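Local atomic coordinates of PaxB (Photorhabdus luminescens, PDB entry 6EK4), a protein that probably acts as one component of a two-component alpha-helical pore-forming toxin, working together with a partner protein as in YaxAB. Residues N18-Q24 and Q346-L352; A25-I29 and E294-L298. All coordinates share one frame; numbering follows the deposited sequence.

Interaction 1 (N18-Q24 and Q346-L352); sequences NVKTLSQ and QYHSMLL
V19 meets Q346 and Y347 at the point where helix 19-35 starts beside the end of helix 326-348. The polar link is a single hydrogen bond from V19 N to Q346 OE1 (3.0 Å). The donor lies tilted 29° from the carbonyl plane, so the amide is approached obliquely. The other end of this amide is held as well, since Q346 NE2 donates to the carbonyl of I17 and to D342, and these bonds fix its rotation.

This bond completes the N-terminal end of helix 19-35. N18 is the N-cap: its OD1 receives weak bonds from K20 N (3.1 Å) and T21 N (3.4 Å), while the glutamine serves the first helical amide, that of V19.

The apolar contact centres on the Y347 ring. V19 CG2 sits over the middle of one face in a CH-pi contact, 3.8 Å from the ring centroid, and the same methyl touches M350 CE at 3.6 Å. Bent at its last torsion (chi3 -72°), M350 turns this terminal methyl toward the backbone of K20, and its SD lies 3.8 Å from S23 CB. The Y347 side chain also touches A61 and R62 of helix 42-73.

A water in the plane of the ring, 2.7 Å from Y347 OH, also donates weakly to V19 O. Nearby, S23 OG bonds to D58. Along the chain's last residues, the side chains of Q24 and L352 run past each other in opposite directions, with Q24 OE1 3.5 Å from L352 CD2 and bonded to the backbone N of S353.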
loop_
_atom_site.group_PDB
_atom_site.type_symbol
_atom_site.label_atom_id
_atom_site.label_comp_id
_atom_site.label_asym_id
_atom_site.label_seq_id
_atom_site.Cartn_x
_atom_site.Cartn_y
_atom_site.Cartn_z
ATOM N N ASN A 18 -20.584 4.544 3.588
ATOM C CA ASN A 18 -19.913 3.765 4.622
ATOM C C ASN A 18 -18.737 4.573 5.171
ATOM O O ASN A 18 -17.679 4.651 4.544
ATOM C CB ASN A 18 -19.438 2.422 4.052
ATOM C CG ASN A 18 -19.062 1.418 5.132
ATOM O OD1 ASN A 18 -18.667 1.790 6.237
ATOM N ND2 ASN A 18 -19.181 0.135 4.811
ATOM N N VAL A 19 -18.933 5.183 6.338
ATOM C CA VAL A 19 -17.893 6.008 6.964
ATOM C C VAL A 19 -16.744 5.187 7.564
ATOM O O VAL A 19 -15.669 5.728 7.826
ATOM C CB VAL A 19 -18.471 6.959 8.040
ATOM C CG1 VAL A 19 -19.366 8.006 7.392
ATOM C CG2 VAL A 19 -19.224 6.193 9.124
ATOM N N LYS A 20 -16.976 3.892 7.785
ATOM C CA LYS A 20 -15.916 2.981 8.227
ATOM C C LYS A 20 -14.900 2.773 7.106
ATOM O O LYS A 20 -13.694 2.833 7.337
ATOM C CB LYS A 20 -16.496 1.632 8.667
ATOM C CG LYS A 20 -15.507 0.750 9.415
ATOM C CD LYS A 20 -16.094 -0.615 9.736
ATOM C CE LYS A 20 -15.141 -1.440 10.583
ATOM N NZ LYS A 20 -15.526 -2.878 10.629
ATOM N N THR A 21 -15.399 2.530 5.897
ATOM C CA THR A 21 -14.550 2.418 4.711
ATOM C C THR A 21 -13.771 3.715 4.467
ATOM O O THR A 21 -12.624 3.682 4.013
ATOM C CB THR A 21 -15.389 2.076 3.462
ATOM O OG1 THR A 21 -16.092 0.847 3.683
ATOM C CG2 THR A 21 -14.508 1.934 2.227
ATOM N N LEU A 22 -14.401 4.848 4.777
ATOM C CA LEU A 22 -13.768 6.160 4.653
ATOM C C LEU A 22 -12.649 6.313 5.683
ATOM O O LEU A 22 -11.519 6.646 5.331
ATOM C CB LEU A 22 -14.809 7.277 4.833
ATOM C CG LEU A 22 -14.488 8.668 4.273
ATOM C CD1 LEU A 22 -15.722 9.556 4.354
ATOM C CD2 LEU A 22 -13.313 9.328 4.983
ATOM N N SER A 23 -12.974 6.060 6.950
ATOM C CA SER A 23 -12.027 6.256 8.052
ATOM C C SER A 23 -10.899 5.223 8.073
ATOM O O SER A 23 -9.766 5.549 8.432
ATOM C CB SER A 23 -12.761 6.249 9.395
ATOM O OG SER A 23 -13.656 7.345 9.489
ATOM N N GLN A 24 -11.211 3.983 7.700
ATOM C CA GLN A 24 -10.207 2.921 7.635
ATOM C C GLN A 24 -9.182 3.205 6.536
ATOM O O GLN A 24 -8.000 2.905 6.695
ATOM C CB GLN A 24 -10.871 1.557 7.400
ATOM C CG GLN A 24 -9.918 0.367 7.427
ATOM C CD GLN A 24 -9.267 0.162 8.782
ATOM O OE1 GLN A 24 -9.950 0.014 9.795
ATOM N NE2 GLN A 24 -7.937 0.146 8.807
ATOM N N GLN A 346 -22.894 4.478 12.702
ATOM C CA GLN A 346 -21.670 3.897 12.150
ATOM C C GLN A 346 -20.439 4.342 12.933
ATOM O O GLN A 346 -19.604 3.516 13.298
ATOM C CB GLN A 346 -21.507 4.272 10.677
ATOM C CG GLN A 346 -22.560 3.669 9.764
ATOM C CD GLN A 346 -22.315 3.992 8.303
ATOM O OE1 GLN A 346 -21.202 3.840 7.803
ATOM N NE2 GLN A 346 -23.356 4.437 7.611
ATOM N N TYR A 347 -20.333 5.647 13.183
ATOM C CA TYR A 347 -19.221 6.202 13.964
ATOM C C TYR A 347 -19.200 5.676 15.397
ATOM O O TYR A 347 -18.134 5.376 15.935
ATOM C CB TYR A 347 -19.275 7.737 13.989
ATOM C CG TYR A 347 -18.829 8.400 12.703
ATOM C CD1 TYR A 347 -17.560 8.166 12.181
ATOM C CD2 TYR A 347 -19.664 9.278 12.020
ATOM C CE1 TYR A 347 -17.143 8.773 11.009
ATOM C CE2 TYR A 347 -19.255 9.891 10.848
ATOM C CZ TYR A 347 -17.993 9.635 10.347
ATOM O OH TYR A 347 -17.577 10.239 9.184
ATOM N N HIS A 348 -20.377 5.572 16.008
ATOM C CA HIS A 348 -20.501 5.088 17.383
ATOM C C HIS A 348 -19.963 3.663 17.554
ATOM O O HIS A 348 -19.275 3.372 18.533
ATOM C CB HIS A 348 -21.962 5.155 17.839
ATOM C CG HIS A 348 -22.205 4.547 19.186
ATOM N ND1 HIS A 348 -21.863 5.180 20.362
ATOM C CD2 HIS A 348 -22.755 3.362 19.543
ATOM C CE1 HIS A 348 -22.193 4.411 21.384
ATOM N NE2 HIS A 348 -22.736 3.303 20.914
ATOM N N SER A 349 -20.276 2.788 16.599
ATOM C CA SER A 349 -19.903 1.374 16.680
ATOM C C SER A 349 -18.732 1.013 15.759
ATOM O O SER A 349 -18.602 -0.139 15.337
ATOM C CB SER A 349 -21.119 0.503 16.343
ATOM O OG SER A 349 -21.540 0.709 15.006
ATOM N N MET A 350 -17.873 1.987 15.463
ATOM C CA MET A 350 -16.768 1.777 14.532
ATOM C C MET A 350 -15.593 1.091 15.222
ATOM O O MET A 350 -15.135 1.541 16.274
ATOM C CB MET A 350 -16.307 3.109 13.933
ATOM C CG MET A 350 -15.384 2.952 12.736
ATOM S SD MET A 350 -15.028 4.503 11.890
ATOM C CE MET A 350 -16.601 4.834 11.104
ATOM N N LEU A 351 -15.118 0.001 14.617
ATOM C CA LEU A 351 -13.928 -0.720 15.076
ATOM C C LEU A 351 -12.888 -0.749 13.955
ATOM O O LEU A 351 -12.996 -1.549 13.023
ATOM C CB LEU A 351 -14.287 -2.154 15.487
ATOM C CG LEU A 351 -14.793 -2.395 16.913
ATOM C CD1 LEU A 351 -16.031 -1.567 17.228
ATOM C CD2 LEU A 351 -15.074 -3.878 17.119
ATOM N N LEU A 352 -11.889 0.126 14.047
ATOM C CA LEU A 352 -10.829 0.206 13.038
ATOM C C LEU A 352 -9.701 -0.783 13.334
ATOM O O LEU A 352 -9.667 -1.402 14.399
ATOM C CB LEU A 352 -10.263 1.628 12.961
ATOM C CG LEU A 352 -11.249 2.740 12.594
ATOM C CD1 LEU A 352 -10.550 4.091 12.616
ATOM C CD2 LEU A 352 -11.885 2.487 11.234
HETATM O O HOH W 1 -15.402 9.160 7.999
#

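Interaction 2 (A25-I29 and E294-L298)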
loop_
_atom_site.group_PDB
_atom_site.type_symbol
_atom_site.label_atom_id
_atom_site.label_comp_id
_atom_site.label_asym_id
_atom_site.label_seq_id
_atom_site.Cartn_x
_atom_site.Cartn_y
_atom_site.Cartn_z
ATOM N N ALA A 25 -9.642 3.779 5.427
ATOM C CA ALA A 25 -8.754 4.162 4.331
ATOM C C ALA A 25 -7.799 5.277 4.753
ATOM O O ALA A 25 -6.629 5.273 4.370
ATOM C CB ALA A 25 -9.562 4.588 3.116
ATOM N N VAL A 26 -8.305 6.224 5.542
ATOM C CA VAL A 26 -7.482 7.299 6.102
ATOM C C VAL A 26 -6.453 6.722 7.079
ATOM O O VAL A 26 -5.299 7.156 7.102
ATOM C CB VAL A 26 -8.351 8.366 6.810
ATOM C CG1 VAL A 26 -7.493 9.374 7.563
ATOM C CG2 VAL A 26 -9.237 9.086 5.803
ATOM N N LYS A 27 -6.880 5.746 7.879
ATOM C CA LYS A 27 -5.996 5.038 8.809
ATOM C C LYS A 27 -4.889 4.285 8.058
ATOM O O LYS A 27 -3.733 4.286 8.481
ATOM C CB LYS A 27 -6.818 4.068 9.671
ATOM C CG LYS A 27 -6.030 3.238 10.676
ATOM C CD LYS A 27 -5.411 4.097 11.766
ATOM C CE LYS A 27 -4.865 3.243 12.899
ATOM N NZ LYS A 27 -4.339 4.069 14.021
ATOM N N ASN A 28 -5.254 3.654 6.945
ATOM C CA ASN A 28 -4.299 2.898 6.130
ATOM C C ASN A 28 -3.287 3.788 5.414
ATOM O O ASN A 28 -2.139 3.389 5.218
ATOM C CB ASN A 28 -5.035 2.030 5.099
ATOM C CG ASN A 28 -5.853 0.922 5.738
ATOM O OD1 ASN A 28 -5.586 0.499 6.865
ATOM N ND2 ASN A 28 -6.858 0.443 5.015
ATOM N N ILE A 29 -3.716 4.985 5.014
ATOM C CA ILE A 29 -2.820 5.944 4.368
ATOM C C ILE A 29 -1.759 6.431 5.356
ATOM O O ILE A 29 -0.589 6.560 4.995
ATOM C CB ILE A 29 -3.598 7.133 3.754
ATOM C CG1 ILE A 29 -4.342 6.672 2.495
ATOM C CG2 ILE A 29 -2.660 8.276 3.393
ATOM C CD1 ILE A 29 -5.419 7.624 2.019
ATOM N N GLU A 294 -6.105 3.623 -1.672
ATOM C CA GLU A 294 -6.790 3.981 -0.428
ATOM C C GLU A 294 -7.398 5.383 -0.529
ATOM O O GLU A 294 -8.476 5.636 0.011
ATOM C CB GLU A 294 -5.833 3.913 0.767
ATOM C CG GLU A 294 -5.292 2.521 1.078
ATOM C CD GLU A 294 -6.320 1.578 1.680
ATOM O OE1 GLU A 294 -7.461 2.006 1.959
ATOM O OE2 GLU A 294 -5.979 0.392 1.875
ATOM N N ARG A 295 -6.703 6.287 -1.218
ATOM C CA ARG A 295 -7.212 7.639 -1.449
ATOM C C ARG A 295 -8.453 7.620 -2.338
ATOM O O ARG A 295 -9.397 8.373 -2.109
ATOM C CB ARG A 295 -6.138 8.528 -2.081
ATOM C CG ARG A 295 -6.627 9.934 -2.403
ATOM C CD ARG A 295 -5.498 10.860 -2.810
ATOM N NE ARG A 295 -4.866 10.451 -4.061
ATOM C CZ ARG A 295 -3.974 11.179 -4.731
ATOM N NH1 ARG A 295 -3.597 12.374 -4.282
ATOM N NH2 ARG A 295 -3.458 10.712 -5.862
ATOM N N THR A 296 -8.438 6.770 -3.361
ATOM C CA THR A 296 -9.590 6.605 -4.244
ATOM C C THR A 296 -10.798 6.074 -3.470
ATOM O O THR A 296 -11.927 6.502 -3.709
ATOM C CB THR A 296 -9.267 5.656 -5.417
ATOM O OG1 THR A 296 -8.164 6.180 -6.166
ATOM C CG2 THR A 296 -10.467 5.495 -6.343
ATOM N N THR A 297 -10.553 5.154 -2.538
ATOM C CA THR A 297 -11.621 4.553 -1.739
ATOM C C THR A 297 -12.300 5.567 -0.816
ATOM O O THR A 297 -13.528 5.597 -0.730
ATOM C CB THR A 297 -11.096 3.370 -0.898
ATOM O OG1 THR A 297 -10.631 2.333 -1.768
ATOM C CG2 THR A 297 -12.186 2.808 0.009
ATOM N N LEU A 298 -11.505 6.388 -0.132
ATOM C CA LEU A 298 -12.049 7.374 0.808
ATOM C C LEU A 298 -12.754 8.526 0.087
ATOM O O LEU A 298 -13.751 9.048 0.584
ATOM C CB LEU A 298 -10.958 7.905 1.749
ATOM C CG LEU A 298 -9.957 8.949 1.236
ATOM C CD1 LEU A 298 -10.444 10.376 1.468
ATOM C CD2 LEU A 298 -8.604 8.754 1.903
#
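With CG anti to its carbonyl carbon and a bend at the next torsion (chi2 -72°), E294 folds its carboxylate back toward N28, while the first torsion of L298 sets CG between backbone N and carbonyl carbon and carries CD2 to I29. The two segments form an antiparallel helix pair within the elongated alpha-helical bundle; their short axes come within 8.9 Å at an angle of 157°.

A25 lies at the centre, its CB directed at the partner helix. A25 CB lies 3.5 Å from E294 O and 3.8 Å from L298 CB. On one flank the packing is aliphatic: I29 CD1 and V26 CG2 both contact L298 CD2, the latter at 4.0 Å, and I29 crosses L298 at nearly a right angle. I29 CG1 also packs along the aliphatic part of E294, 3.6 Å from E294 CB. Helix 42-73 closes over this flank, where S54 touches both I29 and L298.

The other flank is polar. Here the E294 carboxylate crosses the N28 amide with their planes 70° apart. N28 OD1 is engaged by Q24 NE2 one helical turn earlier, which orients the amide so that ND2 faces the carboxylate. Both resulting bonds are weak: N28 ND2 reaches E294 OE2 at 3.3 Å and, along a much straighter N-H line, E294 OE1 at 3.5 Å.

Interactions 1 and 2 occupy successive turns of helix 19-35 and have centres 12 Å apart. Both segments of interaction 2 fall, in sequence, between those of interaction 1: 25-29 follows 18-24, and helix 247-321 precedes helix 326-348. The short N-terminal helix is thus held by both of the last two helices, with helix 42-73 touching side chains of both contacts. Interaction 2 is buried nearer the middle of the elongated molecule, whereas interaction 1 lies at the surface and joins segments close to the two ends of the chain. They adjoin directly through packing of T21 on T297 and of L22 on the L298 carbonyl, making one continuous interface in the helical bundle.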